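Local coordinates for proline iminopeptidase-related protein (Thermus thermophilus, PDB 2YYS) that is of unknown function but belongs to the S33 peptidase family of alpha/beta hydrolases and may act as a peptidase, at residues A39-E51 with Y256-F269. Numbering follows the deposited sequence.
Sequences AYVLREGLQDYLE and YLWIDAPEAFEEAF
The indole of Trp258 lies with one face against the backbone of Gly45, whose CA sits 3.4 Å from Trp258 CD1, while CA of Tyr256 lies over the opposite face. A CB on Gly45 would collide with Trp258 NE1, so the close approach of helix 40-46 depends on the missing side chain. At the indole edge, in its plane, a water accepts from Trp258 NE1 (2.8 Å) and donates to Val41 O (2.9 Å), joining the two segments. Trp258 CG stands between its own backbone N and carbonyl carbon (chi1 54°), and from there the six-membered ring extends to Leu42; Leu42 CD1 lies 3.4 Å from Trp258 CH2. The ring of Phe265 is sandwiched by CB of Trp258 and CB of Phe269 and receives Tyr49 CE2 at its edge. Leu46 CD2 serves two rings, touching Phe265 CZ at 3.6 Å and lying over one face of Phe269, whose edge meets Tyr49 CB. Farther out, the Tyr49 ring crosses the aliphatic part of Glu266 at about a right angle, and Tyr49 CE1 lies 3.6 Å from Glu266 CG. With an alanine at Tyr49, the Phe265 edge would probably lose its cover and the Glu266 methylenes their aromatic partner. Leu46, Leu50 and Phe269 all reach Leu100 of strand 97-102, so the two helical segments pack side by side on the central sheet of the alpha/beta-hydrolase fold. Cohesion across this interface is therefore mainly apolar and aromatic, with one shared water that accepts from the indole N-H and adds a second donor to the Val41 carbonyl, which already takes the helical bond from Gly45 N.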
# COMPACT_ATOMS: atom_id res chain seq x y z
N ALA A 39 8.35 -2.85 -3.28
CA ALA A 39 7.91 -3.90 -2.38
C ALA A 39 9.01 -4.50 -1.51
O ALA A 39 8.79 -5.52 -0.87
CB ALA A 39 7.24 -5.02 -3.19
N TYR A 40 10.19 -3.89 -1.46
CA TYR A 40 11.31 -4.50 -0.74
C TYR A 40 11.08 -4.55 0.78
O TYR A 40 11.14 -5.62 1.39
CB TYR A 40 12.63 -3.78 -1.06
CG TYR A 40 13.80 -4.38 -0.32
CD1 TYR A 40 14.50 -5.47 -0.84
CD2 TYR A 40 14.18 -3.89 0.93
CE1 TYR A 40 15.57 -6.04 -0.16
CE2 TYR A 40 15.25 -4.44 1.63
CZ TYR A 40 15.93 -5.52 1.09
OH TYR A 40 16.98 -6.05 1.79
N VAL A 41 10.82 -3.41 1.39
CA VAL A 41 10.63 -3.34 2.85
C VAL A 41 9.38 -4.13 3.26
O VAL A 41 9.35 -4.84 4.27
CB VAL A 41 10.55 -1.88 3.32
CG1 VAL A 41 9.93 -1.77 4.72
CG2 VAL A 41 11.94 -1.28 3.32
N LEU A 42 8.36 -3.99 2.42
CA LEU A 42 7.09 -4.65 2.66
C LEU A 42 7.26 -6.16 2.70
O LEU A 42 6.77 -6.83 3.61
CB LEU A 42 6.10 -4.22 1.58
CG LEU A 42 4.63 -4.48 1.81
CD1 LEU A 42 4.15 -4.00 3.16
CD2 LEU A 42 3.85 -3.79 0.67
N ARG A 43 8.01 -6.72 1.75
CA ARG A 43 8.28 -8.15 1.78
C ARG A 43 9.02 -8.58 3.05
O ARG A 43 8.69 -9.60 3.66
CB ARG A 43 9.08 -8.60 0.56
CG ARG A 43 9.62 -10.01 0.72
CD ARG A 43 10.18 -10.65 -0.52
NE ARG A 43 10.68 -11.99 -0.21
CZ ARG A 43 11.29 -12.79 -1.07
NH1 ARG A 43 11.46 -12.42 -2.32
NH2 ARG A 43 11.71 -13.99 -0.67
N GLU A 44 10.05 -7.82 3.43
CA GLU A 44 10.83 -8.16 4.61
C GLU A 44 9.95 -8.18 5.87
O GLU A 44 10.18 -8.97 6.77
CB GLU A 44 12.02 -7.20 4.79
CG GLU A 44 13.03 -7.20 3.65
CD GLU A 44 13.78 -8.52 3.48
OE1 GLU A 44 14.03 -9.22 4.47
OE2 GLU A 44 14.12 -8.87 2.32
N GLY A 45 8.95 -7.31 5.92
CA GLY A 45 8.04 -7.26 7.05
C GLY A 45 6.94 -8.31 7.09
O GLY A 45 6.49 -8.70 8.16
N LEU A 46 6.49 -8.77 5.93
CA LEU A 46 5.33 -9.65 5.86
C LEU A 46 5.67 -11.12 5.67
O LEU A 46 4.92 -11.98 6.15
CB LEU A 46 4.37 -9.20 4.75
CG LEU A 46 3.85 -7.76 4.85
CD1 LEU A 46 2.90 -7.45 3.72
CD2 LEU A 46 3.17 -7.49 6.19
N GLN A 47 6.77 -11.41 4.98
CA GLN A 47 7.03 -12.76 4.44
C GLN A 47 7.04 -13.86 5.51
O GLN A 47 6.63 -14.98 5.23
CB GLN A 47 8.32 -12.81 3.60
CG GLN A 47 9.63 -12.65 4.42
CD GLN A 47 10.92 -12.52 3.58
OE1 GLN A 47 10.97 -12.90 2.41
NE2 GLN A 47 11.97 -12.00 4.21
N ASP A 48 7.49 -13.55 6.73
CA ASP A 48 7.54 -14.54 7.82
C ASP A 48 6.16 -15.11 8.19
O ASP A 48 6.07 -16.20 8.74
CB ASP A 48 8.15 -13.93 9.09
CG ASP A 48 9.63 -13.65 8.96
OD1 ASP A 48 10.33 -14.25 8.11
OD2 ASP A 48 10.18 -12.82 9.71
N TYR A 49 5.10 -14.35 7.90
CA TYR A 49 3.74 -14.77 8.22
C TYR A 49 3.02 -15.43 7.05
O TYR A 49 1.88 -15.85 7.20
CB TYR A 49 2.96 -13.56 8.72
CG TYR A 49 3.71 -12.80 9.79
CD1 TYR A 49 4.02 -13.42 11.01
CD2 TYR A 49 4.17 -11.51 9.58
CE1 TYR A 49 4.73 -12.75 12.00
CE2 TYR A 49 4.89 -10.82 10.57
CZ TYR A 49 5.16 -11.45 11.77
OH TYR A 49 5.87 -10.78 12.75
N LEU A 50 3.69 -15.56 5.91
CA LEU A 50 3.02 -15.92 4.65
C LEU A 50 3.50 -17.23 4.02
O LEU A 50 3.33 -17.46 2.82
CB LEU A 50 3.20 -14.76 3.65
CG LEU A 50 2.52 -13.44 4.03
CD1 LEU A 50 2.74 -12.41 2.93
CD2 LEU A 50 1.02 -13.59 4.31
N GLU A 51 4.10 -18.11 4.81
CA GLU A 51 4.52 -19.40 4.28
C GLU A 51 3.26 -20.21 3.99
O GLU A 51 2.25 -20.08 4.68
CB GLU A 51 5.47 -20.11 5.25
CG GLU A 51 6.89 -19.53 5.20
CD GLU A 51 7.79 -20.00 6.33
OE1 GLU A 51 7.52 -21.08 6.91
OE2 GLU A 51 8.79 -19.30 6.63
N TYR A 256 5.10 1.98 9.22
CA TYR A 256 5.70 0.65 9.13
C TYR A 256 5.44 -0.06 10.44
O TYR A 256 6.30 -0.26 11.28
CB TYR A 256 7.18 0.75 8.77
CG TYR A 256 7.33 1.39 7.42
CD1 TYR A 256 7.27 0.63 6.25
CD2 TYR A 256 7.43 2.75 7.30
CE1 TYR A 256 7.36 1.24 5.00
CE2 TYR A 256 7.50 3.36 6.07
CZ TYR A 256 7.48 2.61 4.93
OH TYR A 256 7.57 3.26 3.73
N LEU A 257 4.19 -0.45 10.59
CA LEU A 257 3.69 -0.84 11.89
C LEU A 257 4.30 -2.15 12.40
O LEU A 257 4.41 -2.35 13.62
CB LEU A 257 2.15 -0.80 11.92
CG LEU A 257 1.32 -1.77 11.09
CD1 LEU A 257 -0.14 -1.67 11.47
CD2 LEU A 257 1.44 -1.48 9.60
N TRP A 258 4.77 -3.00 11.49
CA TRP A 258 5.40 -4.26 11.85
C TRP A 258 6.82 -4.06 12.43
O TRP A 258 7.32 -4.91 13.15
CB TRP A 258 5.44 -5.22 10.64
CG TRP A 258 6.06 -4.62 9.43
CD1 TRP A 258 7.38 -4.62 9.11
CD2 TRP A 258 5.39 -3.90 8.38
NE1 TRP A 258 7.58 -3.94 7.94
CE2 TRP A 258 6.38 -3.49 7.46
CE3 TRP A 258 4.06 -3.56 8.12
CZ2 TRP A 258 6.07 -2.75 6.31
CZ3 TRP A 258 3.76 -2.82 6.98
CH2 TRP A 258 4.76 -2.43 6.09
N ILE A 259 7.46 -2.94 12.08
CA ILE A 259 8.74 -2.56 12.65
C ILE A 259 8.59 -2.00 14.07
O ILE A 259 9.35 -2.36 14.97
CB ILE A 259 9.41 -1.50 11.75
CG1 ILE A 259 9.80 -2.10 10.40
CG2 ILE A 259 10.64 -0.89 12.44
CD1 ILE A 259 10.47 -1.10 9.45
N ASP A 260 7.62 -1.11 14.25
CA ASP A 260 7.39 -0.45 15.53
C ASP A 260 6.82 -1.40 16.57
O ASP A 260 7.11 -1.27 17.75
CB ASP A 260 6.43 0.73 15.37
CG ASP A 260 7.03 1.88 14.60
OD1 ASP A 260 8.21 2.22 14.83
OD2 ASP A 260 6.37 2.53 13.75
N ALA A 261 6.01 -2.37 16.14
CA ALA A 261 5.27 -3.22 17.06
C ALA A 261 5.15 -4.66 16.54
O ALA A 261 4.06 -5.13 16.22
CB ALA A 261 3.89 -2.62 17.31
N PRO A 262 6.28 -5.36 16.49
CA PRO A 262 6.35 -6.66 15.82
C PRO A 262 5.39 -7.68 16.38
O PRO A 262 4.76 -8.40 15.61
CB PRO A 262 7.80 -7.14 16.04
CG PRO A 262 8.55 -6.01 16.67
CD PRO A 262 7.57 -4.96 17.09
N GLU A 263 5.30 -7.74 17.70
CA GLU A 263 4.44 -8.69 18.41
C GLU A 263 2.94 -8.42 18.21
O GLU A 263 2.18 -9.32 17.87
CB GLU A 263 4.81 -8.71 19.91
CG GLU A 263 4.51 -7.42 20.72
CD GLU A 263 5.25 -6.14 20.26
OE1 GLU A 263 6.51 -6.12 20.25
OE2 GLU A 263 4.55 -5.14 19.92
N ALA A 264 2.53 -7.17 18.40
CA ALA A 264 1.14 -6.81 18.20
C ALA A 264 0.76 -7.02 16.73
O ALA A 264 -0.35 -7.43 16.44
CB ALA A 264 0.89 -5.37 18.62
N PHE A 265 1.70 -6.77 15.81
CA PHE A 265 1.42 -6.89 14.39
C PHE A 265 1.21 -8.35 14.02
O PHE A 265 0.29 -8.68 13.29
CB PHE A 265 2.53 -6.31 13.52
CG PHE A 265 2.26 -6.45 12.04
CD1 PHE A 265 1.46 -5.53 11.39
CD2 PHE A 265 2.76 -7.53 11.33
CE1 PHE A 265 1.19 -5.67 10.05
CE2 PHE A 265 2.49 -7.67 9.98
CZ PHE A 265 1.70 -6.74 9.34
N GLU A 266 2.08 -9.21 14.54
CA GLU A 266 2.00 -10.64 14.26
C GLU A 266 0.62 -11.16 14.63
O GLU A 266 0.00 -11.89 13.88
CB GLU A 266 3.07 -11.39 15.04
CG GLU A 266 2.82 -12.90 15.10
CD GLU A 266 4.01 -13.68 15.63
OE1 GLU A 266 4.75 -13.16 16.47
OE2 GLU A 266 4.18 -14.84 15.21
N GLU A 267 0.17 -10.79 15.83
CA GLU A 267 -1.15 -11.21 16.31
C GLU A 267 -2.27 -10.69 15.39
O GLU A 267 -3.14 -11.46 14.98
CB GLU A 267 -1.34 -10.74 17.76
CG GLU A 267 -2.77 -10.83 18.30
CD GLU A 267 -2.87 -10.33 19.74
OE1 GLU A 267 -2.52 -9.15 20.02
OE2 GLU A 267 -3.30 -11.13 20.60
N ALA A 268 -2.25 -9.40 15.07
CA ALA A 268 -3.31 -8.81 14.25
C ALA A 268 -3.26 -9.33 12.82
O ALA A 268 -4.30 -9.58 12.22
CB ALA A 268 -3.22 -7.30 14.27
N PHE A 269 -2.07 -9.51 12.27
CA PHE A 269 -1.92 -9.92 10.88
C PHE A 269 -2.37 -11.37 10.70
O PHE A 269 -3.08 -11.69 9.74
CB PHE A 269 -0.49 -9.71 10.40
CG PHE A 269 -0.31 -9.80 8.91
CD1 PHE A 269 -1.11 -9.06 8.05
CD2 PHE A 269 0.66 -10.62 8.36
CE1 PHE A 269 -0.94 -9.14 6.68
CE2 PHE A 269 0.83 -10.71 6.98
CZ PHE A 269 0.03 -9.96 6.15
O HOH W 1 10.21 -4.30 6.97